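Local coordinates for protein alpha-rhamnosidase (Dictyoglomus thermophilum, PDB 6I60) that probably catalyses the hydrolysis of terminal non-reducing alpha-L-rhamnose residues in alpha-L-rhamnosides, as a glycoside hydrolase, at residues A[363-368]-A[401-406]; A[394-399]-A[405-410]. One frame throughout, in Å; residues are numbered along the deposited sequence.

From the N terminus, the chain runs through strand 363-368, continues by way of strand 388-394 into 394-399, turns, and returns along 401-406 and 405-410. Interaction 1 closes a strand-rich loop of 32 residues, laying the return arm of the 396-397/403-404 hairpin against strand 363-368 of the concanavalin-like domain. Interaction 2 closes a loop of five residues, 400-404, spanning the hairpin turn and its return strand, and joins the segments leading into and out of it, with outside partners in the glycosidase domain. The two loops cross: 394-399 lies inside the loop of interaction 1, whereas 405-410 overlaps its end at Y405 and S406 and runs on. L396 O and N404 N join the hairpin arms.

Interaction 1 of 2, residues A[363-368]-A[401-406]; sequences TYVYDF and GTLNYS
V365 meets L403 and G401 where the short beta hairpin 396-397/403-404 packs against strand 363-368 of the concanavalin-like domain. The backbones stay apart: the nearest CA atoms, those of V365 and T402, are 7.5 Å from each other, and no hydrogen bond crosses between the segments. Strand 363-368 instead bonds to strands 355-357 and 438-442, so the hairpin lies over it rather than extending its sheet. Strand alternation decides which side chains take part. V365 points at the hairpin, while Y366 points away from it; the Y366 side chain touches M356 and I441, and its OH is hydrogen-bonded to T449 O. A beta-branched valine suits this place, since it favours an extended backbone and offers two methyls. L403 supplies the partner: the side chains slide past each other in opposite directions, its CD1 branch touching V365 while the side chain also packs on A394. G401 sits in the turn with a positive phi of 99°, a conformation that glycine adopts readily; its carbonyl O accepts a hydrogen bond from W357 NE1, and W357 also touches V365. At V365, CG1 stands anti to the backbone N (chi1 168°), which leaves CG2 beside that N and 4.2 Å from G401 O. L403 CD1 sits against the fork of the two valine methyls, 3.5 Å from V365 CG1 and 3.6 Å from V365 CG2.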
ATOM      1  N   THR A 363       1.680  34.567 -16.160  1.00 62.80           N
ATOM      2  CA  THR A 363       1.547  33.445 -15.242  1.00 57.06           C
ATOM      3  C   THR A 363       0.133  32.886 -15.354  1.00 62.16           C
ATOM      4  O   THR A 363      -0.844  33.622 -15.183  1.00 61.68           O
ATOM      5  CB  THR A 363       1.838  33.883 -13.807  1.00 60.71           C
ATOM      6  OG1 THR A 363       3.129  34.505 -13.746  1.00 63.56           O
ATOM      7  CG2 THR A 363       1.804  32.694 -12.861  1.00 55.92           C
ATOM      8  N   TYR A 364       0.026  31.589 -15.641  1.00 61.28           N
ATOM      9  CA  TYR A 364      -1.257  30.918 -15.798  1.00 57.82           C
ATOM     10  C   TYR A 364      -1.348  29.760 -14.814  1.00 61.56           C
ATOM     11  O   TYR A 364      -0.439  28.925 -14.744  1.00 49.93           O
ATOM     12  CB  TYR A 364      -1.445  30.432 -17.237  1.00 54.87           C
ATOM     13  CG  TYR A 364      -1.539  31.574 -18.220  1.00 58.15           C
ATOM     14  CD1 TYR A 364      -0.400  32.087 -18.829  1.00 56.14           C
ATOM     15  CD2 TYR A 364      -2.762  32.159 -18.519  1.00 59.69           C
ATOM     16  CE1 TYR A 364      -0.480  33.142 -19.719  1.00 61.64           C
ATOM     17  CE2 TYR A 364      -2.853  33.213 -19.408  1.00 59.55           C
ATOM     18  CZ  TYR A 364      -1.708  33.702 -20.004  1.00 62.07           C
ATOM     19  OH  TYR A 364      -1.797  34.752 -20.886  1.00 57.84           O
ATOM     20  N   VAL A 365      -2.443  29.716 -14.060  1.00 59.99           N
ATOM     21  CA  VAL A 365      -2.632  28.757 -12.977  1.00 50.96           C
ATOM     22  C   VAL A 365      -3.758  27.803 -13.351  1.00 52.66           C
ATOM     23  O   VAL A 365      -4.827  28.238 -13.797  1.00 51.32           O
ATOM     24  CB  VAL A 365      -2.943  29.468 -11.650  1.00 52.69           C
ATOM     25  CG1 VAL A 365      -3.427  28.465 -10.621  1.00 49.44           C
ATOM     26  CG2 VAL A 365      -1.720  30.219 -11.152  1.00 52.71           C
ATOM     27  N   TYR A 366      -3.521  26.508 -13.156  1.00 53.86           N
ATOM     28  CA  TYR A 366      -4.511  25.473 -13.410  1.00 51.72           C
ATOM     29  C   TYR A 366      -4.976  24.858 -12.097  1.00 47.93           C
ATOM     30  O   TYR A 366      -4.206  24.737 -11.142  1.00 50.81           O
ATOM     31  CB  TYR A 366      -3.943  24.377 -14.314  1.00 48.00           C
ATOM     32  CG  TYR A 366      -3.830  24.775 -15.765  1.00 56.78           C
ATOM     33  CD1 TYR A 366      -2.756  25.532 -16.216  1.00 55.26           C
ATOM     34  CD2 TYR A 366      -4.796  24.396 -16.684  1.00 57.40           C
ATOM     35  CE1 TYR A 366      -2.650  25.898 -17.543  1.00 56.92           C
ATOM     36  CE2 TYR A 366      -4.698  24.756 -18.012  1.00 60.46           C
ATOM     37  CZ  TYR A 366      -3.622  25.506 -18.437  1.00 59.68           C
ATOM     38  OH  TYR A 366      -3.520  25.867 -19.759  1.00 60.22           O
ATOM     39  N   ASP A 367      -6.246  24.469 -12.060  1.00 51.58           N
ATOM     40  CA  ASP A 367      -6.826  23.771 -10.919  1.00 47.44           C
ATOM     41  C   ASP A 367      -7.390  22.446 -11.408  1.00 48.17           C
ATOM     42  O   ASP A 367      -8.216  22.419 -12.327  1.00 48.96           O
ATOM     43  CB  ASP A 367      -7.916  24.612 -10.249  1.00 51.49           C
ATOM     44  CG  ASP A 367      -8.542  23.911  -9.057  1.00 52.40           C
ATOM     45  OD1 ASP A 367      -7.981  22.892  -8.601  1.00 50.10           O
ATOM     46  OD2 ASP A 367      -9.595  24.380  -8.574  1.00 49.77           O
ATOM     47  N   PHE A 368      -6.939  21.352 -10.803  1.00 48.63           N
ATOM     48  CA  PHE A 368      -7.406  20.026 -11.178  1.00 45.81           C
ATOM     49  C   PHE A 368      -8.598  19.559 -10.355  1.00 44.52           C
ATOM     50  O   PHE A 368      -9.149  18.491 -10.645  1.00 44.34           O
ATOM     51  CB  PHE A 368      -6.266  19.012 -11.052  1.00 41.46           C
ATOM     52  CG  PHE A 368      -5.333  19.003 -12.225  1.00 44.93           C
ATOM     53  CD1 PHE A 368      -5.698  18.390 -13.411  1.00 49.83           C
ATOM     54  CD2 PHE A 368      -4.092  19.611 -12.145  1.00 51.29           C
ATOM     55  CE1 PHE A 368      -4.841  18.379 -14.495  1.00 46.42           C
ATOM     56  CE2 PHE A 368      -3.230  19.603 -13.226  1.00 48.29           C
ATOM     57  CZ  PHE A 368      -3.606  18.986 -14.402  1.00 44.02           C
ATOM     58  N   GLY A 401      -5.175  34.617  -5.778  1.00 65.35           N
ATOM     59  CA  GLY A 401      -5.184  33.693  -6.892  1.00 56.04           C
ATOM     60  C   GLY A 401      -3.866  33.016  -7.192  1.00 60.43           C
ATOM     61  O   GLY A 401      -3.812  32.193  -8.113  1.00 64.21           O
ATOM     62  N   THR A 402      -2.808  33.325  -6.455  1.00 63.58           N
ATOM     63  CA  THR A 402      -1.504  32.727  -6.696  1.00 61.99           C
ATOM     64  C   THR A 402      -1.291  31.514  -5.796  1.00 58.23           C
ATOM     65  O   THR A 402      -1.968  31.331  -4.782  1.00 52.49           O
ATOM     66  CB  THR A 402      -0.384  33.748  -6.478  1.00 58.15           C
ATOM     67  OG1 THR A 402      -0.042  33.794  -5.090  1.00 61.59           O
ATOM     68  CG2 THR A 402      -0.830  35.122  -6.926  1.00 47.58           C
ATOM     69  N   LEU A 403      -0.320  30.690  -6.182  1.00 59.09           N
ATOM     70  CA  LEU A 403      -0.111  29.400  -5.539  1.00 56.92           C
ATOM     71  C   LEU A 403       0.569  29.552  -4.188  1.00 57.31           C
ATOM     72  O   LEU A 403       1.432  30.413  -3.998  1.00 59.71           O
ATOM     73  CB  LEU A 403       0.728  28.490  -6.434  1.00 53.60           C
ATOM     74  CG  LEU A 403      -0.049  27.472  -7.264  1.00 49.84           C
ATOM     75  CD1 LEU A 403      -0.956  28.204  -8.209  1.00 56.60           C
ATOM     76  CD2 LEU A 403       0.891  26.565  -8.036  1.00 54.36           C
ATOM     77  N   ASN A 404       0.175  28.698  -3.249  1.00 58.76           N
ATOM     78  CA  ASN A 404       0.786  28.629  -1.928  1.00 56.68           C
ATOM     79  C   ASN A 404       1.661  27.383  -1.882  1.00 56.76           C
ATOM     80  O   ASN A 404       1.151  26.262  -1.793  1.00 56.92           O
ATOM     81  CB  ASN A 404      -0.284  28.598  -0.839  1.00 55.94           C
ATOM     82  CG  ASN A 404       0.295  28.745   0.551  1.00 52.74           C
ATOM     83  OD1 ASN A 404      -0.399  28.531   1.544  1.00 58.07           O
ATOM     84  ND2 ASN A 404       1.568  29.113   0.632  1.00 52.25           N
ATOM     85  N   TYR A 405       2.976  27.579  -1.953  1.00 52.66           N
ATOM     86  CA  TYR A 405       3.929  26.480  -1.918  1.00 55.33           C
ATOM     87  C   TYR A 405       4.411  26.165  -0.507  1.00 51.82           C
ATOM     88  O   TYR A 405       5.438  25.494  -0.350  1.00 59.06           O
ATOM     89  CB  TYR A 405       5.123  26.794  -2.821  1.00 56.66           C
ATOM     90  CG  TYR A 405       4.743  27.227  -4.219  1.00 56.71           C
ATOM     91  CD1 TYR A 405       4.403  26.291  -5.188  1.00 58.01           C
ATOM     92  CD2 TYR A 405       4.732  28.570  -4.571  1.00 56.14           C
ATOM     93  CE1 TYR A 405       4.058  26.681  -6.468  1.00 55.13           C
ATOM     94  CE2 TYR A 405       4.387  28.971  -5.851  1.00 56.34           C
ATOM     95  CZ  TYR A 405       4.053  28.021  -6.794  1.00 59.04           C
ATOM     96  OH  TYR A 405       3.708  28.413  -8.067  1.00 57.19           O
ATOM     97  N   SER A 406       3.693  26.628   0.519  1.00 50.15           N
ATOM     98  CA  SER A 406       4.169  26.467   1.890  1.00 52.77           C
ATOM     99  C   SER A 406       4.199  25.001   2.305  1.00 53.66           C
ATOM    100  O   SER A 406       5.157  24.552   2.945  1.00 61.59           O
ATOM    101  CB  SER A 406       3.294  27.275   2.849  1.00 56.92           C
ATOM    102  OG  SER A 406       3.234  28.638   2.469  1.00 55.41           O
TER

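Interaction 2 of 2, residues A[394-399]-A[405-410]; sequences AELTYE and YSTNRT
E395 and T407 make the one hydrogen bond between these segments: T407 OG1 donates to E395 OE1 over 3.1 Å. The hydroxyl comes to the anti side of that oxygen, 21° out of the carboxylate plane. OE1 also receives H818 N of the glycosidase domain, and OE2 receives N371 ND2. A threonine can do two jobs here. With chi1 at 53°, OG1 sits between the backbone N and the carbonyl carbon and faces E395, while its methyl CG2 is left to meet L396 CD1 at 3.8 Å, the two side chains crossing at about a right angle. Elsewhere in the contact, A394 CB comes up obliquely to the Y405 ring, 3.5 Å from Y405 CD1; a small residue lets the tyrosine lie this close. At the outer end Y398 OH reaches the neighbourhood of S406 OG, whose stronger partner is the N404 side chain.

A second shell surrounds them. Residues 406-408 have helical backbone angles, and a bond from R409 N to S406 O, 3.0 Å long, closes the turn that presents T407. R392 makes a cation-pi contact with the Y405 ring. N408 ND2, weakly bonded to H393 O, ties the 405-410 turn to the end of strand 388-394. Farther out, R409 forms a salt bridge to D501 in the glycosidase domain. A leucine in place of E395 would probably leave T407 OG1, H818 N and N371 ND2 without the carboxylate oxygens that accept them and weaken the link between the two domains. Three donors converging on one buried carboxylate are consistent with a charged glutamate whose two oxygens are stabilised from three separate parts of the chain.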
ATOM      1  N   ALA A 394       1.583  23.001  -6.379  1.00 42.42           N
ATOM      2  CA  ALA A 394       1.263  23.367  -5.008  1.00 48.72           C
ATOM      3  C   ALA A 394      -0.043  22.708  -4.588  1.00 48.87           C
ATOM      4  O   ALA A 394      -0.857  22.298  -5.421  1.00 41.33           O
ATOM      5  CB  ALA A 394       1.171  24.887  -4.838  1.00 54.54           C
ATOM      6  N   GLU A 395      -0.229  22.616  -3.271  1.00 50.46           N
ATOM      7  CA  GLU A 395      -1.422  22.029  -2.674  1.00 51.84           C
ATOM      8  C   GLU A 395      -2.522  23.057  -2.435  1.00 58.05           C
ATOM      9  O   GLU A 395      -3.708  22.737  -2.575  1.00 57.16           O
ATOM     10  CB  GLU A 395      -1.067  21.350  -1.348  1.00 45.46           C
ATOM     11  CG  GLU A 395      -0.538  19.933  -1.481  1.00 52.93           C
ATOM     12  CD  GLU A 395      -0.500  19.203  -0.147  1.00 59.97           C
ATOM     13  OE1 GLU A 395      -0.216  19.854   0.881  1.00 55.54           O
ATOM     14  OE2 GLU A 395      -0.758  17.979  -0.125  1.00 65.05           O
ATOM     15  N   LEU A 396      -2.156  24.284  -2.076  1.00 52.63           N
ATOM     16  CA  LEU A 396      -3.105  25.313  -1.675  1.00 52.88           C
ATOM     17  C   LEU A 396      -2.943  26.556  -2.546  1.00 56.86           C
ATOM     18  O   LEU A 396      -2.051  26.645  -3.391  1.00 54.11           O
ATOM     19  CB  LEU A 396      -2.925  25.659  -0.194  1.00 52.10           C
ATOM     20  CG  LEU A 396      -2.902  24.448   0.737  1.00 56.01           C
ATOM     21  CD1 LEU A 396      -2.484  24.843   2.144  1.00 45.95           C
ATOM     22  CD2 LEU A 396      -4.262  23.761   0.741  1.00 49.99           C
ATOM     23  N   THR A 397      -3.825  27.526  -2.322  1.00 59.80           N
ATOM     24  CA  THR A 397      -3.825  28.774  -3.066  1.00 60.33           C
ATOM     25  C   THR A 397      -3.938  29.947  -2.102  1.00 61.42           C
ATOM     26  O   THR A 397      -4.285  29.788  -0.930  1.00 62.58           O
ATOM     27  CB  THR A 397      -4.977  28.824  -4.083  1.00 59.76           C
ATOM     28  OG1 THR A 397      -4.876  30.022  -4.861  1.00 68.10           O
ATOM     29  CG2 THR A 397      -6.321  28.808  -3.364  1.00 53.18           C
ATOM     30  N   TYR A 398      -3.631  31.134  -2.614  1.00 62.89           N
ATOM     31  CA  TYR A 398      -3.794  32.377  -1.877  1.00 55.26           C
ATOM     32  C   TYR A 398      -5.060  33.094  -2.335  1.00 58.16           C
ATOM     33  O   TYR A 398      -5.658  32.762  -3.361  1.00 60.56           O
ATOM     34  CB  TYR A 398      -2.569  33.280  -2.059  1.00 55.70           C
ATOM     35  CG  TYR A 398      -1.378  32.869  -1.222  1.00 60.12           C
ATOM     36  CD1 TYR A 398      -1.536  32.473   0.101  1.00 59.51           C
ATOM     37  CD2 TYR A 398      -0.093  32.874  -1.754  1.00 57.17           C
ATOM     38  CE1 TYR A 398      -0.450  32.096   0.869  1.00 58.54           C
ATOM     39  CE2 TYR A 398       0.999  32.498  -0.994  1.00 49.41           C
ATOM     40  CZ  TYR A 398       0.815  32.111   0.317  1.00 53.83           C
ATOM     41  OH  TYR A 398       1.898  31.734   1.079  1.00 40.07           O
ATOM     42  N   GLU A 399      -5.465  34.096  -1.553  1.00 64.53           N
ATOM     43  CA  GLU A 399      -6.689  34.825  -1.868  1.00 62.91           C
ATOM     44  C   GLU A 399      -6.564  35.575  -3.190  1.00 65.74           C
ATOM     45  O   GLU A 399      -7.534  35.672  -3.951  1.00 71.65           O
ATOM     46  CB  GLU A 399      -7.030  35.789  -0.731  1.00 81.04           C
ATOM     47  CG  GLU A 399      -8.345  36.529  -0.916  1.00 88.29           C
ATOM     48  CD  GLU A 399      -8.855  37.147   0.371  1.00 95.03           C
ATOM     49  OE1 GLU A 399     -10.076  37.389   0.470  1.00 90.94           O
ATOM     50  OE2 GLU A 399      -8.034  37.392   1.282  1.00100.18           O
ATOM     51  N   TYR A 405       2.976  27.579  -1.953  1.00 52.66           N
ATOM     52  CA  TYR A 405       3.929  26.480  -1.918  1.00 55.33           C
ATOM     53  C   TYR A 405       4.411  26.165  -0.507  1.00 51.82           C
ATOM     54  O   TYR A 405       5.438  25.494  -0.350  1.00 59.06           O
ATOM     55  CB  TYR A 405       5.123  26.794  -2.821  1.00 56.66           C
ATOM     56  CG  TYR A 405       4.743  27.227  -4.219  1.00 56.71           C
ATOM     57  CD1 TYR A 405       4.403  26.291  -5.188  1.00 58.01           C
ATOM     58  CD2 TYR A 405       4.732  28.570  -4.571  1.00 56.14           C
ATOM     59  CE1 TYR A 405       4.058  26.681  -6.468  1.00 55.13           C
ATOM     60  CE2 TYR A 405       4.387  28.971  -5.851  1.00 56.34           C
ATOM     61  CZ  TYR A 405       4.053  28.021  -6.794  1.00 59.04           C
ATOM     62  OH  TYR A 405       3.708  28.413  -8.067  1.00 57.19           O
ATOM     63  N   SER A 406       3.693  26.628   0.519  1.00 50.15           N
ATOM     64  CA  SER A 406       4.169  26.467   1.890  1.00 52.77           C
ATOM     65  C   SER A 406       4.199  25.001   2.305  1.00 53.66           C
ATOM     66  O   SER A 406       5.157  24.552   2.945  1.00 61.59           O
ATOM     67  CB  SER A 406       3.294  27.275   2.849  1.00 56.92           C
ATOM     68  OG  SER A 406       3.234  28.638   2.469  1.00 55.41           O
ATOM     69  N   THR A 407       3.163  24.237   1.952  1.00 51.41           N
ATOM     70  CA  THR A 407       3.126  22.827   2.326  1.00 55.60           C
ATOM     71  C   THR A 407       4.244  22.027   1.670  1.00 59.08           C
ATOM     72  O   THR A 407       4.613  20.965   2.185  1.00 58.34           O
ATOM     73  CB  THR A 407       1.767  22.216   1.970  1.00 51.78           C
ATOM     74  OG1 THR A 407       1.466  22.475   0.593  1.00 52.39           O
ATOM     75  CG2 THR A 407       0.672  22.809   2.842  1.00 49.58           C
ATOM     76  N   ASN A 408       4.792  22.509   0.549  1.00 58.33           N
ATOM     77  CA  ASN A 408       5.925  21.838  -0.079  1.00 57.09           C
ATOM     78  C   ASN A 408       7.224  22.078   0.677  1.00 59.45           C
ATOM     79  O   ASN A 408       8.166  21.291   0.528  1.00 56.71           O
ATOM     80  CB  ASN A 408       6.080  22.296  -1.532  1.00 59.68           C
ATOM     81  CG  ASN A 408       4.887  21.925  -2.398  1.00 55.62           C
ATOM     82  OD1 ASN A 408       3.890  21.389  -1.911  1.00 58.09           O
ATOM     83  ND2 ASN A 408       4.987  22.207  -3.690  1.00 50.05           N
ATOM     84  N   ARG A 409       7.292  23.145   1.471  1.00 58.48           N
ATOM     85  CA  ARG A 409       8.439  23.465   2.333  1.00 61.43           C
ATOM     86  C   ARG A 409       9.667  23.635   1.439  1.00 67.72           C
ATOM     87  O   ARG A 409       9.582  24.347   0.425  1.00 64.33           O
ATOM     88  CB  ARG A 409       8.552  22.409   3.426  1.00 56.77           C
ATOM     89  CG  ARG A 409       7.410  22.446   4.435  1.00 62.38           C
ATOM     90  CD  ARG A 409       7.790  21.758   5.734  1.00 60.91           C
ATOM     91  NE  ARG A 409       8.525  20.520   5.497  1.00 76.38           N
ATOM     92  CZ  ARG A 409       8.623  19.527   6.376  1.00 76.00           C
ATOM     93  NH1 ARG A 409       9.315  18.437   6.073  1.00 66.70           N
ATOM     94  NH2 ARG A 409       8.028  19.624   7.559  1.00 69.04           N
ATOM     95  N   THR A 410      10.806  23.019   1.760  1.00 64.50           N
ATOM     96  CA  THR A 410      12.026  23.203   0.984  1.00 58.90           C
ATOM     97  C   THR A 410      12.028  22.433  -0.329  1.00 62.22           C
ATOM     98  O   THR A 410      12.922  22.655  -1.154  1.00 63.16           O
ATOM     99  CB  THR A 410      13.244  22.787   1.812  1.00 65.69           C
ATOM    100  OG1 THR A 410      13.458  21.376   1.672  1.00 71.83           O
ATOM    101  CG2 THR A 410      13.029  23.121   3.278  1.00 57.74           C
TER